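Flap endonuclease 1 (Methanocaldococcus jannaschii, PDB 1A76) cleaves 5'-flap DNA structures and acts as a 5'-3' exonuclease in DNA replication and repair, with magnesium as its cofactor. Local coordinates at residues 59-64 with 136-141; 209-214 with 264-269; 217-222 with 253-258; 284-289 with 299-304. One frame throughout, in Å; residues are numbered along the deposited sequence.

Interaction 1. Residues 59-64 with 136-141; sequences NGVFYK and KYLLSL
Val61 reaches across from the helix of residues 59-64 and sets its CG1 methyl between two consecutive leucines of 136-141. CG1 lies 3.6 Å from Leu139 CD2 and 3.8 Å from Leu138 CD2, so a single branch of the valine carries most of the contact. With a first torsion of 170°, that branch stands opposite the backbone N and next to the carbonyl carbon, while CG2 takes the place beside the nitrogen.

The two leucines arrive in different ways. Leu138 leaves its backbone toward the partner helix, slides past Val61 in the opposite sense and offers only CD2. Leu139 starts out along the flank and swings CG beside its own backbone N (chi1 -75°), which brings CD2 across the valine at about a right angle. Leu138 CD2 also brushes Phe62 CB at 4.3 Å, a looser touch that involves the root of the side chain and not its ring. The Phe62 ring turns instead to its own neighbour: Phe62 CD2 sits 3.6 Å above the Tyr63 ring plane, over the centre of that ring.

All four touching residues are buried, and their side chains meet only through carbon atoms. The helices run nearly parallel, with segment axes 10.1 Å apart and inclined by 22°. Val61 and Leu139 both rest on Trp77 of strand 74-79. The helices belong to successive beta-alpha-beta crossovers, the first within the N-domain and the second leading from strand 74-79 into the I-domain, while Phe289 of helix 283-292 packs against Leu138.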
# COMPACT_ATOMS: atom_id res chain seq x y z
N ASN A 59 3.56 12.82 9.81
CA ASN A 59 3.54 12.37 11.21
C ASN A 59 3.63 10.84 11.30
O ASN A 59 4.41 10.29 12.07
CB ASN A 59 2.26 12.89 11.90
CG ASN A 59 2.14 12.46 13.36
OD1 ASN A 59 1.96 11.29 13.66
ND2 ASN A 59 2.24 13.43 14.27
N GLY A 60 2.84 10.14 10.50
CA GLY A 60 2.89 8.69 10.53
C GLY A 60 4.19 8.13 9.98
O GLY A 60 4.75 7.19 10.53
N VAL A 61 4.68 8.72 8.90
CA VAL A 61 5.93 8.27 8.28
C VAL A 61 7.08 8.32 9.29
O VAL A 61 7.84 7.36 9.46
CB VAL A 61 6.26 9.15 7.05
CG1 VAL A 61 7.67 8.86 6.55
CG2 VAL A 61 5.25 8.90 5.96
N PHE A 62 7.21 9.46 9.95
CA PHE A 62 8.27 9.70 10.92
C PHE A 62 8.15 8.82 12.16
O PHE A 62 8.99 7.96 12.39
CB PHE A 62 8.27 11.18 11.32
CG PHE A 62 9.40 11.57 12.23
CD1 PHE A 62 10.72 11.54 11.77
CD2 PHE A 62 9.15 11.98 13.54
CE1 PHE A 62 11.77 11.91 12.60
CE2 PHE A 62 10.19 12.35 14.39
CZ PHE A 62 11.51 12.31 13.92
N TYR A 63 7.10 9.04 12.94
CA TYR A 63 6.87 8.31 14.18
C TYR A 63 6.60 6.82 14.04
O TYR A 63 7.09 6.03 14.86
CB TYR A 63 5.72 8.96 14.98
CG TYR A 63 6.09 10.34 15.48
CD1 TYR A 63 7.06 10.50 16.47
CD2 TYR A 63 5.52 11.48 14.93
CE1 TYR A 63 7.47 11.76 16.88
CE2 TYR A 63 5.91 12.75 15.34
CZ TYR A 63 6.89 12.88 16.31
OH TYR A 63 7.32 14.12 16.69
N LYS A 64 5.82 6.43 13.03
CA LYS A 64 5.52 5.02 12.82
C LYS A 64 6.78 4.27 12.43
O LYS A 64 7.02 3.18 12.94
CB LYS A 64 4.47 4.84 11.72
CG LYS A 64 3.42 3.77 12.01
CD LYS A 64 2.64 4.11 13.27
CE LYS A 64 2.58 2.91 14.21
NZ LYS A 64 1.26 2.81 14.92
N LYS A 136 8.52 10.87 0.56
CA LYS A 136 9.72 10.20 0.08
C LYS A 136 10.94 11.00 0.53
O LYS A 136 11.95 10.44 0.92
CB LYS A 136 9.70 10.10 -1.45
CG LYS A 136 8.58 9.24 -2.00
CD LYS A 136 8.58 9.32 -3.52
CE LYS A 136 7.83 8.16 -4.16
NZ LYS A 136 7.57 8.41 -5.62
N TYR A 137 10.84 12.33 0.45
CA TYR A 137 11.94 13.21 0.85
C TYR A 137 12.23 13.01 2.33
O TYR A 137 13.38 12.92 2.75
CB TYR A 137 11.57 14.67 0.59
CG TYR A 137 12.55 15.69 1.17
CD1 TYR A 137 13.89 15.67 0.79
CD2 TYR A 137 12.12 16.68 2.06
CE1 TYR A 137 14.80 16.62 1.29
CE2 TYR A 137 13.02 17.65 2.56
CZ TYR A 137 14.35 17.60 2.17
OH TYR A 137 15.25 18.54 2.64
N LEU A 138 11.16 12.95 3.13
CA LEU A 138 11.30 12.77 4.56
C LEU A 138 12.00 11.45 4.86
O LEU A 138 12.86 11.37 5.75
CB LEU A 138 9.92 12.81 5.23
CG LEU A 138 9.84 12.48 6.73
CD1 LEU A 138 10.69 13.46 7.52
CD2 LEU A 138 8.39 12.51 7.21
N LEU A 139 11.65 10.41 4.12
CA LEU A 139 12.26 9.10 4.33
C LEU A 139 13.75 9.17 4.01
O LEU A 139 14.57 8.56 4.70
CB LEU A 139 11.59 8.05 3.47
CG LEU A 139 10.20 7.60 3.95
CD1 LEU A 139 9.57 6.73 2.87
CD2 LEU A 139 10.34 6.82 5.26
N SER A 140 14.09 9.91 2.97
CA SER A 140 15.49 10.06 2.57
C SER A 140 16.25 10.76 3.69
O SER A 140 17.38 10.40 4.03
CB SER A 140 15.60 10.88 1.30
OG SER A 140 15.48 12.26 1.61
N LEU A 141 15.63 11.79 4.26
CA LEU A 141 16.25 12.53 5.35
C LEU A 141 16.42 11.60 6.54
O LEU A 141 17.40 11.69 7.28
CB LEU A 141 15.37 13.73 5.75
CG LEU A 141 15.37 14.87 4.74
CD1 LEU A 141 14.45 15.97 5.23
CD2 LEU A 141 16.80 15.39 4.53

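Interaction 2. Residues 209-214 with 264-269; sequences ISLDDL and IFKEPK
Lys266 curls through four successive bends of the same sign, starting with CG beside its backbone N (chi1 -58°), and the coil carries its ammonium group round to the carboxylate of Asp212. The aspartate meets it from a similar first rotation, chi1 -79°, which swings CG away from its own carbonyl carbon and brings OD1 to face the lysine. The result is a salt bridge with Lys266 NZ 2.8 Å from Asp212 OD1.

The ammonium comes in on the syn side of OD1 and 16° out of the carboxylate plane, a nearly flat approach, while Asp212 OD2 stays 3.7 Å from Lys266 NZ. The grip is therefore one-armed. The two side chains cross at about a right angle, and the coiled lysine chain also keeps its CE 3.4 Å from Asp212 OD1. Lys266 also runs counter to Leu211, its CE meeting Leu211 CD1 at 4.0 Å; the aliphatic chain touches Ile215 a turn further along.

Each charge sits at a helix end that suits it. Asp212 lies in the first turn of helix 211-221 and Lys266 in the last turn of helix 258-266, so both helix dipoles would be expected to favour the pair, although its surface position should weaken it. The first turn is itself secured by a capping box: Asp213 N donates to Ser210 OG at 3.0 Å, and Ser210 N returns a bond to Asp213 OD2 at 3.1 Å. Such a capped start marks helix 211-221, which probably opens the helix-three-turn-helix of FEN1 enzymes, the DNA-binding motif of this family.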
# COMPACT_ATOMS: atom_id res chain seq x y z
N ILE A 209 -7.35 -24.69 -1.51
CA ILE A 209 -7.34 -24.04 -2.82
C ILE A 209 -5.94 -23.55 -3.22
O ILE A 209 -5.04 -23.44 -2.39
CB ILE A 209 -8.34 -22.84 -2.86
CG1 ILE A 209 -7.90 -21.74 -1.90
CG2 ILE A 209 -9.72 -23.30 -2.46
CD1 ILE A 209 -8.80 -20.50 -1.98
N SER A 210 -5.78 -23.28 -4.51
CA SER A 210 -4.51 -22.77 -5.04
C SER A 210 -4.56 -21.25 -5.06
O SER A 210 -5.61 -20.64 -4.83
CB SER A 210 -4.30 -23.28 -6.48
OG SER A 210 -5.20 -22.63 -7.38
N LEU A 211 -3.42 -20.62 -5.32
CA LEU A 211 -3.35 -19.16 -5.39
C LEU A 211 -4.25 -18.74 -6.56
O LEU A 211 -4.98 -17.75 -6.47
CB LEU A 211 -1.92 -18.70 -5.64
CG LEU A 211 -1.45 -17.25 -5.38
CD1 LEU A 211 -0.80 -16.74 -6.62
CD2 LEU A 211 -2.60 -16.33 -4.94
N ASP A 212 -4.19 -19.49 -7.66
CA ASP A 212 -5.02 -19.19 -8.83
C ASP A 212 -6.51 -19.20 -8.44
O ASP A 212 -7.27 -18.34 -8.89
CB ASP A 212 -4.75 -20.18 -9.97
CG ASP A 212 -3.46 -19.85 -10.75
OD1 ASP A 212 -3.04 -18.67 -10.81
OD2 ASP A 212 -2.87 -20.80 -11.31
N ASP A 213 -6.91 -20.16 -7.60
CA ASP A 213 -8.30 -20.28 -7.11
C ASP A 213 -8.67 -19.05 -6.24
O ASP A 213 -9.78 -18.52 -6.33
CB ASP A 213 -8.47 -21.51 -6.21
CG ASP A 213 -8.48 -22.82 -6.98
OD1 ASP A 213 -8.76 -22.84 -8.20
OD2 ASP A 213 -8.22 -23.84 -6.33
N LEU A 214 -7.75 -18.64 -5.37
CA LEU A 214 -7.97 -17.48 -4.50
C LEU A 214 -8.21 -16.21 -5.33
O LEU A 214 -9.08 -15.39 -5.02
CB LEU A 214 -6.76 -17.28 -3.56
CG LEU A 214 -6.87 -16.19 -2.47
CD1 LEU A 214 -8.08 -16.46 -1.58
CD2 LEU A 214 -5.59 -16.17 -1.63
N ILE A 264 -2.37 -9.56 -14.37
CA ILE A 264 -1.94 -8.45 -13.52
C ILE A 264 -1.39 -9.00 -12.20
O ILE A 264 -0.39 -8.51 -11.69
CB ILE A 264 -3.12 -7.48 -13.20
CG1 ILE A 264 -3.13 -6.31 -14.19
CG2 ILE A 264 -2.98 -6.93 -11.76
CD1 ILE A 264 -4.50 -5.93 -14.70
N PHE A 265 -2.05 -10.02 -11.65
CA PHE A 265 -1.63 -10.61 -10.39
C PHE A 265 -0.50 -11.62 -10.54
O PHE A 265 0.37 -11.70 -9.68
CB PHE A 265 -2.81 -11.29 -9.68
CG PHE A 265 -3.85 -10.33 -9.20
CD1 PHE A 265 -3.61 -9.53 -8.07
CD2 PHE A 265 -5.03 -10.16 -9.91
CE1 PHE A 265 -4.53 -8.57 -7.67
CE2 PHE A 265 -5.96 -9.20 -9.51
CZ PHE A 265 -5.70 -8.39 -8.38
N LYS A 266 -0.52 -12.38 -11.62
CA LYS A 266 0.49 -13.41 -11.86
C LYS A 266 1.77 -12.89 -12.51
O LYS A 266 2.84 -13.43 -12.27
CB LYS A 266 -0.10 -14.54 -12.72
CG LYS A 266 -1.35 -15.23 -12.14
CD LYS A 266 -1.14 -15.68 -10.69
CE LYS A 266 -0.16 -16.84 -10.56
NZ LYS A 266 -0.43 -18.01 -11.46
N GLU A 267 1.64 -11.85 -13.33
CA GLU A 267 2.78 -11.28 -14.07
C GLU A 267 2.92 -9.78 -13.90
O GLU A 267 2.89 -9.04 -14.88
CB GLU A 267 2.61 -11.54 -15.57
CG GLU A 267 3.49 -12.62 -16.09
CD GLU A 267 2.80 -13.94 -16.07
OE1 GLU A 267 1.94 -14.17 -16.96
OE2 GLU A 267 3.11 -14.75 -15.16
N PRO A 268 3.07 -9.30 -12.66
CA PRO A 268 3.20 -7.85 -12.54
C PRO A 268 4.60 -7.35 -12.90
O PRO A 268 5.56 -8.11 -12.90
CB PRO A 268 2.87 -7.60 -11.07
CG PRO A 268 3.34 -8.85 -10.39
CD PRO A 268 3.10 -9.98 -11.35
N LYS A 269 4.69 -6.06 -13.21
CA LYS A 269 5.97 -5.44 -13.53
C LYS A 269 6.62 -5.16 -12.18
O LYS A 269 6.02 -4.50 -11.33
CB LYS A 269 5.76 -4.14 -14.29
CG LYS A 269 7.08 -3.44 -14.65
CD LYS A 269 6.86 -2.14 -15.41
CE LYS A 269 8.17 -1.44 -15.78
NZ LYS A 269 7.97 -0.18 -16.51

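Interaction 3. Residues 217-222 with 253-258; sequences IAIFMG and KEVEYY
Tyr258, the aromatic partner of Ile219 in this contact, has its phenol oxygen hydrogen-bonded to Asp216 OD1, one turn earlier on the helix that carries Ile219. The polar end of the ring and its hydrocarbon edge are therefore both held by helix 211-221.

At that edge Ile219 CD1 lies close to the plane of the ring, 3.6 Å from Tyr258 CE1 and 3.7 Å from Tyr258 CD1. The methyl faces the rim of the phenol and does not lie over a face, and the two side chains cross at about a right angle. Ile219 reaches this point because CG1 turns beside its backbone N (chi1 -71°) and the chain then extends to CD1. The same rotation leaves Ile219 CG2 opposite the nitrogen, where it meets Val255 CG2 at 4.0 Å. One isoleucine thus divides its two branches between two residues of 253-258.

Those partners are the ends of a type II beta turn, Val255 to Tyr258. Its closing bond, Tyr258 N to Val255 O, is weak at 3.2 Å. Tyr257, third in the turn, has positive phi and occupies the N-cap position of the next helix. Ile261 of that helix touches both Ile219 and Val255, and Lys262 makes a cation-pi contact with the Tyr258 ring. Ile219 thus packs helix 211-221, probably the first of the helix-three-turn-helix, against the turn between helices 247-254 and 258-266.

Ile219 and Val255 add only hydrocarbon surface, so this buried contact should depend on fit. Direction comes from the phenol, whose bond to Asp216 satisfies its hydroxyl and probably limits where the ring edge can lie against the isoleucine.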
# COMPACT_ATOMS: atom_id res chain seq x y z
N ILE A 217 -11.70 -16.23 -6.65
CA ILE A 217 -12.63 -15.81 -5.60
C ILE A 217 -12.58 -14.27 -5.54
O ILE A 217 -13.62 -13.61 -5.48
CB ILE A 217 -12.23 -16.38 -4.21
CG1 ILE A 217 -12.47 -17.89 -4.17
CG2 ILE A 217 -13.05 -15.71 -3.11
CD1 ILE A 217 -11.73 -18.60 -3.05
N ALA A 218 -11.37 -13.72 -5.58
CA ALA A 218 -11.19 -12.28 -5.56
C ALA A 218 -11.89 -11.61 -6.73
O ALA A 218 -12.56 -10.58 -6.58
CB ALA A 218 -9.70 -11.94 -5.59
N ILE A 219 -11.73 -12.19 -7.92
CA ILE A 219 -12.36 -11.63 -9.10
C ILE A 219 -13.88 -11.64 -8.95
O ILE A 219 -14.53 -10.64 -9.27
CB ILE A 219 -11.90 -12.38 -10.38
CG1 ILE A 219 -10.42 -12.04 -10.66
CG2 ILE A 219 -12.75 -11.97 -11.57
CD1 ILE A 219 -9.77 -12.89 -11.75
N PHE A 220 -14.44 -12.74 -8.44
CA PHE A 220 -15.89 -12.84 -8.21
C PHE A 220 -16.36 -11.74 -7.28
O PHE A 220 -17.39 -11.09 -7.51
CB PHE A 220 -16.26 -14.17 -7.53
CG PHE A 220 -16.57 -15.29 -8.48
CD1 PHE A 220 -17.70 -15.24 -9.30
CD2 PHE A 220 -15.76 -16.42 -8.53
CE1 PHE A 220 -18.01 -16.30 -10.15
CE2 PHE A 220 -16.06 -17.48 -9.38
CZ PHE A 220 -17.19 -17.41 -10.19
N MET A 221 -15.63 -11.55 -6.19
CA MET A 221 -16.01 -10.55 -5.21
C MET A 221 -15.80 -9.16 -5.77
O MET A 221 -16.55 -8.24 -5.43
CB MET A 221 -15.20 -10.75 -3.93
CG MET A 221 -15.53 -12.06 -3.20
SD MET A 221 -14.41 -12.43 -1.84
CE MET A 221 -14.80 -11.14 -0.69
N GLY A 222 -14.80 -9.02 -6.63
CA GLY A 222 -14.51 -7.74 -7.25
C GLY A 222 -13.16 -7.19 -6.85
O GLY A 222 -12.89 -7.00 -5.65
N LYS A 253 -17.07 -16.00 -18.93
CA LYS A 253 -18.37 -15.52 -19.39
C LYS A 253 -18.78 -14.21 -18.73
O LYS A 253 -19.20 -13.26 -19.40
CB LYS A 253 -19.45 -16.57 -19.10
CG LYS A 253 -20.88 -16.01 -19.04
CD LYS A 253 -21.89 -17.11 -18.75
CE LYS A 253 -23.29 -16.54 -18.54
NZ LYS A 253 -24.31 -17.58 -18.20
N GLU A 254 -18.65 -14.15 -17.41
CA GLU A 254 -19.06 -12.97 -16.65
C GLU A 254 -18.11 -11.78 -16.58
O GLU A 254 -18.55 -10.66 -16.34
CB GLU A 254 -19.44 -13.38 -15.23
CG GLU A 254 -20.71 -14.21 -15.14
CD GLU A 254 -21.90 -13.55 -15.82
OE1 GLU A 254 -22.07 -12.32 -15.69
OE2 GLU A 254 -22.67 -14.28 -16.47
N VAL A 255 -16.82 -12.02 -16.77
CA VAL A 255 -15.85 -10.94 -16.66
C VAL A 255 -15.01 -10.71 -17.90
O VAL A 255 -14.13 -11.51 -18.22
CB VAL A 255 -14.90 -11.20 -15.47
CG1 VAL A 255 -13.81 -10.15 -15.44
CG2 VAL A 255 -15.70 -11.20 -14.15
N GLU A 256 -15.28 -9.62 -18.62
CA GLU A 256 -14.49 -9.30 -19.81
C GLU A 256 -13.07 -9.04 -19.34
O GLU A 256 -12.88 -8.47 -18.28
CB GLU A 256 -15.04 -8.04 -20.48
CG GLU A 256 -14.50 -7.80 -21.89
CD GLU A 256 -15.23 -6.67 -22.61
OE1 GLU A 256 -15.79 -5.80 -21.92
OE2 GLU A 256 -15.26 -6.67 -23.86
N TYR A 257 -12.08 -9.45 -20.12
CA TYR A 257 -10.68 -9.23 -19.72
C TYR A 257 -10.29 -10.01 -18.47
O TYR A 257 -9.38 -9.62 -17.72
CB TYR A 257 -10.38 -7.74 -19.51
CG TYR A 257 -10.78 -6.87 -20.69
CD1 TYR A 257 -10.33 -7.15 -21.98
CD2 TYR A 257 -11.65 -5.79 -20.51
CE1 TYR A 257 -10.75 -6.38 -23.08
CE2 TYR A 257 -12.07 -5.01 -21.59
CZ TYR A 257 -11.62 -5.31 -22.87
OH TYR A 257 -12.04 -4.55 -23.95
N TYR A 258 -10.98 -11.12 -18.25
CA TYR A 258 -10.70 -12.01 -17.12
C TYR A 258 -9.24 -12.45 -17.17
O TYR A 258 -8.56 -12.45 -16.15
CB TYR A 258 -11.64 -13.23 -17.19
CG TYR A 258 -11.24 -14.43 -16.36
CD1 TYR A 258 -10.85 -14.28 -15.02
CD2 TYR A 258 -11.30 -15.71 -16.89
CE1 TYR A 258 -10.54 -15.39 -14.25
CE2 TYR A 258 -10.99 -16.82 -16.13
CZ TYR A 258 -10.61 -16.65 -14.81
OH TYR A 258 -10.33 -17.76 -14.05

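Interaction 4. Residues 284-289 with 299-304; sequences EGIIKF and DRVKKH
Val301 is the first residue of 299-304 to reach the partner helix, and it does so with one methyl: Val301 CG1 lies 4.0 Å from Ile286 CG2. Both methyls stand opposite their backbone nitrogens, the valine with chi1 -179°, and both side chains set out toward the other helix, so the short branches meet directly although the side chains are set obliquely. The backbones are nearest at Ile287 and Val301, whose CA atoms are 6.8 Å apart.

Lys302 comes next and lies at the more exposed margin. Its chain leaves the backbone extended, then bends at the second torsion (66°), and Lys302 CD passes Ile287 CD1 at a loose 4.4 Å. The lysine's charged end is engaged along its own helix, in a salt bridge from NZ to Asp306 OD1. Glu284 OE2 is the acid across the contact but remains 6.4 Å from Lys302 NZ, too far for a bond.

One turn after Val301, at the end of the segment, His304 turns to helix 56-70, packing on Ile66 and meeting the Tyr63 ring edge to face.

Helices 283-292 and 298-315 form a helix-loop-helix pair, set obliquely and away from the metal sites. The chemistry grades from inside to outside: methyl against methyl where Ile286 and Val301 are buried, then lysine methylenes beside Ile287 where the pair opens toward solvent. Apolar contact alone joins the helices here, while Lys302 places its charge at the margin, paired within its own helix.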
# COMPACT_ATOMS: atom_id res chain seq x y z
N GLU A 284 19.36 17.74 11.17
CA GLU A 284 19.06 19.13 10.87
C GLU A 284 17.96 19.29 9.83
O GLU A 284 17.05 20.11 9.99
CB GLU A 284 20.32 19.85 10.38
CG GLU A 284 21.40 20.06 11.45
CD GLU A 284 22.09 18.77 11.83
OE1 GLU A 284 22.40 17.98 10.91
OE2 GLU A 284 22.32 18.53 13.03
N GLY A 285 18.06 18.51 8.76
CA GLY A 285 17.08 18.57 7.69
C GLY A 285 15.71 18.12 8.17
O GLY A 285 14.70 18.66 7.73
N ILE A 286 15.68 17.12 9.04
CA ILE A 286 14.41 16.63 9.57
C ILE A 286 13.75 17.71 10.42
O ILE A 286 12.54 17.96 10.30
CB ILE A 286 14.61 15.33 10.40
CG1 ILE A 286 14.96 14.17 9.46
CG2 ILE A 286 13.35 15.02 11.19
CD1 ILE A 286 15.53 12.95 10.13
N ILE A 287 14.54 18.37 11.26
CA ILE A 287 14.02 19.45 12.11
C ILE A 287 13.43 20.58 11.26
O ILE A 287 12.34 21.08 11.53
CB ILE A 287 15.14 20.03 13.01
CG1 ILE A 287 15.59 18.97 14.02
CG2 ILE A 287 14.65 21.31 13.70
CD1 ILE A 287 16.14 19.52 15.32
N LYS A 288 14.17 20.97 10.23
CA LYS A 288 13.72 22.04 9.37
C LYS A 288 12.44 21.66 8.65
O LYS A 288 11.50 22.45 8.58
CB LYS A 288 14.80 22.37 8.34
CG LYS A 288 14.42 23.49 7.40
CD LYS A 288 15.29 23.51 6.15
CE LYS A 288 14.84 24.61 5.19
NZ LYS A 288 15.89 24.92 4.18
N PHE A 289 12.40 20.46 8.10
CA PHE A 289 11.21 20.03 7.38
C PHE A 289 10.01 19.87 8.31
O PHE A 289 8.94 20.47 8.08
CB PHE A 289 11.49 18.70 6.64
CG PHE A 289 10.31 18.19 5.88
CD1 PHE A 289 9.90 18.82 4.71
CD2 PHE A 289 9.58 17.11 6.35
CE1 PHE A 289 8.77 18.38 4.02
CE2 PHE A 289 8.44 16.66 5.67
CZ PHE A 289 8.04 17.30 4.50
N ASP A 299 10.74 19.71 20.66
CA ASP A 299 11.20 18.77 21.66
C ASP A 299 10.99 17.32 21.22
O ASP A 299 11.93 16.51 21.25
CB ASP A 299 10.46 19.01 22.99
CG ASP A 299 11.03 20.19 23.78
OD1 ASP A 299 12.07 20.75 23.37
OD2 ASP A 299 10.42 20.54 24.82
N ARG A 300 9.77 16.99 20.83
CA ARG A 300 9.44 15.63 20.41
C ARG A 300 10.27 15.20 19.21
O ARG A 300 10.80 14.09 19.19
CB ARG A 300 7.95 15.51 20.07
CG ARG A 300 7.47 14.08 19.93
CD ARG A 300 5.97 14.03 19.69
NE ARG A 300 5.20 14.15 20.92
CZ ARG A 300 4.54 15.25 21.29
NH1 ARG A 300 4.53 16.32 20.51
NH2 ARG A 300 3.87 15.26 22.43
N VAL A 301 10.38 16.06 18.22
CA VAL A 301 11.16 15.71 17.04
C VAL A 301 12.63 15.52 17.41
O VAL A 301 13.24 14.51 17.05
CB VAL A 301 10.99 16.77 15.91
CG1 VAL A 301 11.80 16.35 14.66
CG2 VAL A 301 9.50 16.90 15.54
N LYS A 302 13.19 16.47 18.16
CA LYS A 302 14.59 16.37 18.56
C LYS A 302 14.86 15.02 19.23
O LYS A 302 15.80 14.30 18.87
CB LYS A 302 14.94 17.50 19.53
CG LYS A 302 16.34 17.40 20.14
CD LYS A 302 17.40 17.58 19.06
CE LYS A 302 18.81 17.34 19.59
NZ LYS A 302 19.69 16.71 18.54
N LYS A 303 14.03 14.69 20.20
CA LYS A 303 14.17 13.44 20.93
C LYS A 303 14.13 12.24 19.99
O LYS A 303 14.91 11.29 20.14
CB LYS A 303 13.07 13.32 21.98
CG LYS A 303 13.19 12.10 22.86
CD LYS A 303 11.95 11.94 23.72
CE LYS A 303 12.32 11.89 25.19
NZ LYS A 303 13.18 10.70 25.48
N HIS A 304 13.23 12.27 19.02
CA HIS A 304 13.11 11.15 18.11
C HIS A 304 14.20 11.03 17.07
O HIS A 304 14.61 9.92 16.75
CB HIS A 304 11.73 11.15 17.46
CG HIS A 304 10.65 10.72 18.40
ND1 HIS A 304 10.24 9.41 18.52
CD2 HIS A 304 9.95 11.42 19.32
CE1 HIS A 304 9.33 9.32 19.47
NE2 HIS A 304 9.13 10.52 19.97

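Interactions 1 and 4 lie on one side of the molecule and interactions 2 and 3 on the other. Interaction 1 is core and wholly aliphatic in its closest meetings. Interaction 4, with its centre about 11 Å away, continues that apolar layer outward: Phe62 CE2 packs on His304 CB at 3.6 Å, with a lysine chain at the outer margin. Interactions 2 and 3 share helix 211-221 and hold opposite ends of it, the first by a surface ion pair against helix 258-266, the second by buried hydrocarbon against the turn leading into that helix. Residues 217-222 with 253-258 are nested in the loop closed by interaction 2, whose Ile209 touches Ile217.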